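Local coordinates for nitrate regulatory protein (Klebsiella oxytoca, PDB 4AKK) that switches on the nasFEDCBA operon in response to nitrate and nitrite by binding its leader RNA at the terminator and causing transcription antitermination, at residues S121-L135 and R161-D175. Numbering follows the deposited sequence.
Sequences SSALCWRIACAVWYL and RIIRHLLNIVPQLND
Within the all-helical nitrate- and nitrite-sensing NIT region, Ala-131 packs on His-165 where helix 122-134 runs antiparallel to helix 161-167, axes 8.3 Å apart at 159°. The small alanine lets the backbones draw close, its CB lying 3.6 Å from His-165 O. Farther along, Ile-169 is a knob among Leu-124, Arg-127, Ile-128 and Ala-131, its CD1 against Ala-131 CB. At one end Ser-121 OG caps helix 122-134, accepting from Leu-124 N, and donates across the contact to Asp-175 OD2 (2.9 Å). That oxygen also takes a nearly straight bond from Gln-172 NE2 (2.8 Å), the two donors arriving from opposite faces of the carboxylate. With CG anti to the backbone N, Gln-172 lays CG beside Leu-124 CA; the bend at chi2 (69°) then brings OE1 to the guanidinium edge of Arg-127, where NE gives a weak but straight bond (3.4 Å). Beside Ala-131 the imidazole of His-165 has Cys-130 SG over one face, 3.8 Å from the ring centroid. At the other end the Tyr-134 ring runs almost parallel to the imidazole (11°) but slid aside; Arg-161 crosses Tyr-134, whose CE1 lies over the tilted guanidinium face. Water joins Tyr-134 OH to His-165 NE2; another links Arg-127 NH1, His-165 ND1 and Asn-168 ND2, while two more bridge backbone carbonyls, Arg-127 O to His-165 O and Ala-131 O to Ile-162 O. Asn-168 OD1 is bonded to Gln-351 of helix 341-358. Helices 56-85 and 92-117 pack on Leu-166, helix 180-212 lies against Leu-167 and Val-170, and Trp-41 of the second subunit packs on Ile-128.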
loop_
_atom_site.group_PDB
_atom_site.type_symbol
_atom_site.label_atom_id
_atom_site.label_comp_id
_atom_site.label_asym_id
_atom_site.label_seq_id
_atom_site.Cartn_x
_atom_site.Cartn_y
_atom_site.Cartn_z
ATOM N N SER A 121 -12.744 4.548 16.530
ATOM C CA SER A 121 -12.095 3.249 16.634
ATOM C C SER A 121 -10.856 3.360 17.510
ATOM O O SER A 121 -10.353 4.456 17.761
ATOM C CB SER A 121 -11.660 2.765 15.256
ATOM O OG SER A 121 -10.606 3.582 14.771
ATOM N N SER A 122 -10.363 2.214 17.965
ATOM C CA SER A 122 -9.155 2.158 18.767
ATOM C C SER A 122 -7.975 2.832 18.060
ATOM O O SER A 122 -7.233 3.591 18.669
ATOM C CB SER A 122 -8.815 0.703 19.109
ATOM O OG SER A 122 -7.626 0.635 19.880
ATOM N N ALA A 123 -7.804 2.557 16.775
ATOM C CA ALA A 123 -6.700 3.165 16.043
ATOM C C ALA A 123 -6.837 4.695 15.942
ATOM O O ALA A 123 -5.850 5.421 16.067
ATOM C CB ALA A 123 -6.566 2.527 14.666
ATOM N N LEU A 124 -8.055 5.193 15.741
ATOM C CA LEU A 124 -8.279 6.643 15.692
ATOM C C LEU A 124 -7.961 7.291 17.034
ATOM O O LEU A 124 -7.348 8.360 17.102
ATOM C CB LEU A 124 -9.715 6.978 15.266
ATOM C CG LEU A 124 -9.980 8.470 15.056
ATOM C CD1 LEU A 124 -9.108 9.015 13.918
ATOM C CD2 LEU A 124 -11.464 8.723 14.776
ATOM N N CYS A 125 -8.373 6.635 18.110
ATOM C CA CYS A 125 -7.994 7.079 19.446
ATOM C C CYS A 125 -6.487 7.227 19.604
ATOM O O CYS A 125 -6.007 8.220 20.174
ATOM C CB CYS A 125 -8.526 6.121 20.504
ATOM S SG CYS A 125 -10.332 6.078 20.607
ATOM N N TRP A 126 -5.737 6.237 19.121
ATOM C CA TRP A 126 -4.276 6.298 19.213
ATOM C C TRP A 126 -3.704 7.483 18.419
ATOM O O TRP A 126 -2.813 8.183 18.895
ATOM C CB TRP A 126 -3.640 4.985 18.751
ATOM C CG TRP A 126 -3.498 3.954 19.835
ATOM C CD1 TRP A 126 -4.458 3.088 20.277
ATOM C CD2 TRP A 126 -2.319 3.668 20.601
ATOM N NE1 TRP A 126 -3.953 2.284 21.271
ATOM C CE2 TRP A 126 -2.642 2.619 21.490
ATOM C CE3 TRP A 126 -1.023 4.195 20.622
ATOM C CZ2 TRP A 126 -1.714 2.084 22.393
ATOM C CZ3 TRP A 126 -0.101 3.660 21.520
ATOM C CH2 TRP A 126 -0.454 2.617 22.391
ATOM N N ARG A 127 -4.218 7.702 17.212
ATOM C CA ARG A 127 -3.738 8.803 16.384
ATOM C C ARG A 127 -3.999 10.128 17.080
ATOM O O ARG A 127 -3.129 10.995 17.156
ATOM C CB ARG A 127 -4.431 8.803 15.019
ATOM C CG ARG A 127 -4.032 7.658 14.106
ATOM C CD ARG A 127 -2.577 7.750 13.650
ATOM N NE ARG A 127 -2.268 6.712 12.664
ATOM C CZ ARG A 127 -1.048 6.438 12.208
ATOM N NH1 ARG A 127 0.002 7.125 12.645
ATOM N NH2 ARG A 127 -0.874 5.465 11.320
ATOM N N ILE A 128 -5.218 10.278 17.590
ATOM C CA ILE A 128 -5.617 11.487 18.293
ATOM C C ILE A 128 -4.791 11.699 19.571
ATOM O O ILE A 128 -4.336 12.806 19.841
ATOM C CB ILE A 128 -7.133 11.463 18.597
ATOM C CG1 ILE A 128 -7.926 11.572 17.287
ATOM C CG2 ILE A 128 -7.520 12.596 19.547
ATOM C CD1 ILE A 128 -9.363 11.135 17.402
ATOM N N ALA A 129 -4.584 10.642 20.350
ATOM C CA ALA A 129 -3.768 10.761 21.561
ATOM C C ALA A 129 -2.370 11.257 21.219
ATOM O O ALA A 129 -1.829 12.125 21.890
ATOM C CB ALA A 129 -3.693 9.431 22.319
ATOM N N CYS A 130 -1.793 10.697 20.163
ATOM C CA CYS A 130 -0.448 11.069 19.729
ATOM C C CYS A 130 -0.380 12.553 19.380
ATOM O O CYS A 130 0.479 13.279 19.880
ATOM C CB CYS A 130 -0.056 10.226 18.517
ATOM S SG CYS A 130 1.705 10.140 18.147
ATOM N N ALA A 131 -1.296 13.001 18.523
ATOM C CA ALA A 131 -1.366 14.408 18.119
ATOM C C ALA A 131 -1.598 15.340 19.311
ATOM O O ALA A 131 -0.941 16.368 19.444
ATOM C CB ALA A 131 -2.451 14.605 17.055
ATOM N N VAL A 132 -2.523 14.968 20.189
ATOM C CA VAL A 132 -2.810 15.772 21.377
ATOM C C VAL A 132 -1.676 15.746 22.414
ATOM O O VAL A 132 -1.563 16.650 23.243
ATOM C CB VAL A 132 -4.142 15.334 22.021
ATOM C CG1 VAL A 132 -4.281 15.888 23.423
ATOM C CG2 VAL A 132 -5.308 15.781 21.147
ATOM N N TRP A 133 -0.836 14.716 22.365
ATOM C CA TRP A 133 0.296 14.602 23.285
ATOM C C TRP A 133 1.333 15.695 23.044
ATOM O O TRP A 133 1.885 16.254 23.989
ATOM C CB TRP A 133 0.942 13.219 23.166
ATOM C CG TRP A 133 2.228 13.062 23.925
ATOM C CD1 TRP A 133 3.458 13.528 23.559
ATOM C CD2 TRP A 133 2.415 12.374 25.167
ATOM N NE1 TRP A 133 4.396 13.182 24.500
ATOM C CE2 TRP A 133 3.782 12.471 25.497
ATOM C CE3 TRP A 133 1.559 11.687 26.034
ATOM C CZ2 TRP A 133 4.311 11.909 26.657
ATOM C CZ3 TRP A 133 2.087 11.129 27.186
ATOM C CH2 TRP A 133 3.450 11.244 27.488
ATOM N N TYR A 134 1.580 16.008 21.778
ATOM C CA TYR A 134 2.575 17.017 21.416
ATOM C C TYR A 134 2.076 18.455 21.490
ATOM O O TYR A 134 2.874 19.373 21.633
ATOM C CB TYR A 134 3.102 16.761 20.003
ATOM C CG TYR A 134 4.010 15.566 19.912
ATOM C CD1 TYR A 134 5.359 15.673 20.218
ATOM C CD2 TYR A 134 3.517 14.330 19.527
ATOM C CE1 TYR A 134 6.193 14.571 20.146
ATOM C CE2 TYR A 134 4.339 13.230 19.451
ATOM C CZ TYR A 134 5.675 13.353 19.761
ATOM O OH TYR A 134 6.490 12.248 19.679
ATOM N N LEU A 135 0.769 18.660 21.368
ATOM C CA LEU A 135 0.230 20.016 21.321
ATOM C C LEU A 135 0.638 20.918 22.496
ATOM O O LEU A 135 0.990 22.074 22.282
ATOM C CB LEU A 135 -1.289 20.001 21.130
ATOM C CG LEU A 135 -1.704 19.595 19.714
ATOM C CD1 LEU A 135 -3.217 19.519 19.571
ATOM C CD2 LEU A 135 -1.114 20.550 18.683
ATOM N N ARG A 161 6.853 18.089 13.372
ATOM C CA ARG A 161 6.421 16.880 14.070
ATOM C C ARG A 161 4.983 16.997 14.597
ATOM O O ARG A 161 4.199 16.058 14.485
ATOM C CB ARG A 161 7.377 16.543 15.214
ATOM C CG ARG A 161 6.847 15.455 16.138
ATOM C CD ARG A 161 7.873 15.046 17.174
ATOM N NE ARG A 161 8.182 16.135 18.096
ATOM C CZ ARG A 161 8.986 16.018 19.147
ATOM N NH1 ARG A 161 9.560 14.853 19.419
ATOM N NH2 ARG A 161 9.215 17.067 19.927
ATOM N N ILE A 162 4.643 18.148 15.171
ATOM C CA ILE A 162 3.272 18.397 15.596
ATOM C C ILE A 162 2.328 18.292 14.399
ATOM O O ILE A 162 1.271 17.661 14.464
ATOM C CB ILE A 162 3.131 19.790 16.230
ATOM C CG1 ILE A 162 3.886 19.838 17.562
ATOM C CG2 ILE A 162 1.654 20.133 16.447
ATOM C CD1 ILE A 162 3.964 21.215 18.184
ATOM N N ILE A 163 2.741 18.902 13.297
ATOM C CA ILE A 163 1.978 18.883 12.059
ATOM C C ILE A 163 1.742 17.478 11.497
ATOM O O ILE A 163 0.634 17.143 11.062
ATOM C CB ILE A 163 2.639 19.798 10.985
ATOM C CG1 ILE A 163 2.442 21.271 11.377
ATOM C CG2 ILE A 163 2.029 19.517 9.610
ATOM C CD1 ILE A 163 3.342 22.272 10.625
ATOM N N ARG A 164 2.781 16.655 11.511
ATOM C CA ARG A 164 2.682 15.305 10.962
ATOM C C ARG A 164 1.693 14.406 11.717
ATOM O O ARG A 164 0.953 13.627 11.107
ATOM C CB ARG A 164 4.066 14.650 10.932
ATOM C CG ARG A 164 4.040 13.152 10.606
ATOM C CD ARG A 164 5.440 12.632 10.328
ATOM N NE ARG A 164 6.357 12.995 11.400
ATOM C CZ ARG A 164 6.600 12.233 12.461
ATOM N NH1 ARG A 164 6.004 11.048 12.585
ATOM N NH2 ARG A 164 7.451 12.652 13.389
ATOM N N HIS A 165 1.690 14.499 13.042
ATOM C CA HIS A 165 0.744 13.728 13.844
ATOM C C HIS A 165 -0.694 14.211 13.684
ATOM O O HIS A 165 -1.627 13.426 13.789
ATOM C CB HIS A 165 1.152 13.725 15.309
ATOM C CG HIS A 165 2.434 13.001 15.556
ATOM N ND1 HIS A 165 2.825 11.751 15.218
ATOM C CD2 HIS A 165 3.516 13.585 16.179
ATOM C CE1 HIS A 165 4.116 11.599 15.655
ATOM N NE2 HIS A 165 4.509 12.717 16.234
ATOM N N LEU A 166 -0.865 15.498 13.410
ATOM C CA LEU A 166 -2.196 16.041 13.171
ATOM C C LEU A 166 -2.708 15.496 11.855
ATOM O O LEU A 166 -3.834 15.028 11.772
ATOM C CB LEU A 166 -2.169 17.571 13.141
ATOM C CG LEU A 166 -2.076 18.217 14.519
ATOM C CD1 LEU A 166 -1.776 19.702 14.392
ATOM C CD2 LEU A 166 -3.373 17.973 15.301
ATOM N N LEU A 167 -1.854 15.549 10.837
ATOM C CA LEU A 167 -2.172 15.036 9.512
ATOM C C LEU A 167 -2.466 13.539 9.497
ATOM O O LEU A 167 -3.322 13.092 8.740
ATOM C CB LEU A 167 -1.030 15.336 8.533
ATOM C CG LEU A 167 -0.866 16.794 8.112
ATOM C CD1 LEU A 167 0.249 16.931 7.084
ATOM C CD2 LEU A 167 -2.168 17.346 7.560
ATOM N N ASN A 168 -1.758 12.777 10.330
ATOM C CA ASN A 168 -1.954 11.333 10.418
ATOM C C ASN A 168 -3.332 10.969 10.955
ATOM O O ASN A 168 -3.762 9.825 10.844
ATOM C CB ASN A 168 -0.875 10.656 11.292
ATOM C CG ASN A 168 0.511 10.677 10.658
ATOM O OD1 ASN A 168 0.659 10.932 9.466
ATOM N ND2 ASN A 168 1.537 10.409 11.467
ATOM N N ILE A 169 -4.031 11.926 11.550
ATOM C CA ILE A 169 -5.391 11.631 11.978
ATOM C C ILE A 169 -6.298 11.418 10.764
ATOM O O ILE A 169 -7.183 10.576 10.790
ATOM C CB ILE A 169 -5.988 12.741 12.848
ATOM C CG1 ILE A 169 -5.209 12.884 14.162
ATOM C CG2 ILE A 169 -7.475 12.461 13.094
ATOM C CD1 ILE A 169 -5.606 14.104 14.977
ATOM N N VAL A 170 -6.055 12.174 9.699
ATOM C CA VAL A 170 -6.983 12.237 8.562
ATOM C C VAL A 170 -7.265 10.912 7.843
ATOM O O VAL A 170 -8.427 10.542 7.679
ATOM C CB VAL A 170 -6.561 13.308 7.538
ATOM C CG1 VAL A 170 -7.519 13.315 6.354
ATOM C CG2 VAL A 170 -6.523 14.678 8.194
ATOM N N PRO A 171 -6.213 10.200 7.406
ATOM C CA PRO A 171 -6.423 8.907 6.744
ATOM C C PRO A 171 -7.111 7.911 7.671
ATOM O O PRO A 171 -7.868 7.050 7.230
ATOM C CB PRO A 171 -4.995 8.424 6.440
ATOM C CG PRO A 171 -4.130 9.651 6.537
ATOM C CD PRO A 171 -4.781 10.514 7.568
ATOM N N GLN A 172 -6.835 8.024 8.960
ATOM C CA GLN A 172 -7.453 7.137 9.931
ATOM C C GLN A 172 -8.950 7.406 9.995
ATOM O O GLN A 172 -9.740 6.515 10.293
ATOM C CB GLN A 172 -6.842 7.346 11.314
ATOM C CG GLN A 172 -7.074 6.170 12.226
ATOM C CD GLN A 172 -6.289 4.975 11.773
ATOM O OE1 GLN A 172 -5.084 5.077 11.530
ATOM N NE2 GLN A 172 -6.959 3.833 11.644
ATOM N N LEU A 173 -9.328 8.649 9.718
ATOM C CA LEU A 173 -10.733 9.028 9.657
ATOM C C LEU A 173 -11.537 8.148 8.704
ATOM O O LEU A 173 -12.717 7.903 8.941
ATOM C CB LEU A 173 -10.884 10.500 9.259
ATOM C CG LEU A 173 -10.735 11.514 10.388
ATOM C CD1 LEU A 173 -11.155 12.895 9.914
ATOM C CD2 LEU A 173 -11.561 11.084 11.582
ATOM N N ASN A 174 -10.900 7.671 7.635
ATOM C CA ASN A 174 -11.554 6.767 6.680
ATOM C C ASN A 174 -11.925 5.369 7.197
ATOM O O ASN A 174 -12.795 4.706 6.627
ATOM C CB ASN A 174 -10.719 6.632 5.406
ATOM C CG ASN A 174 -11.137 7.615 4.331
ATOM O OD1 ASN A 174 -12.166 8.283 4.453
ATOM N ND2 ASN A 174 -10.353 7.698 3.264
ATOM N N ASP A 175 -11.273 4.915 8.262
ATOM C CA ASP A 175 -11.554 3.582 8.802
ATOM C C ASP A 175 -12.969 3.485 9.383
ATOM O O ASP A 175 -13.414 2.414 9.806
ATOM C CB ASP A 175 -10.486 3.143 9.833
ATOM C CG ASP A 175 -10.676 3.787 11.217
ATOM O OD1 ASP A 175 -11.763 4.340 11.491
ATOM O OD2 ASP A 175 -9.731 3.729 12.044
HETATM O O HOH W 1 -1.473 11.010 15.072
HETATM O O HOH W 2 0.555 9.558 14.350
HETATM O O HOH W 3 0.773 16.599 17.170
HETATM O O HOH W 4 7.165 11.562 17.134
#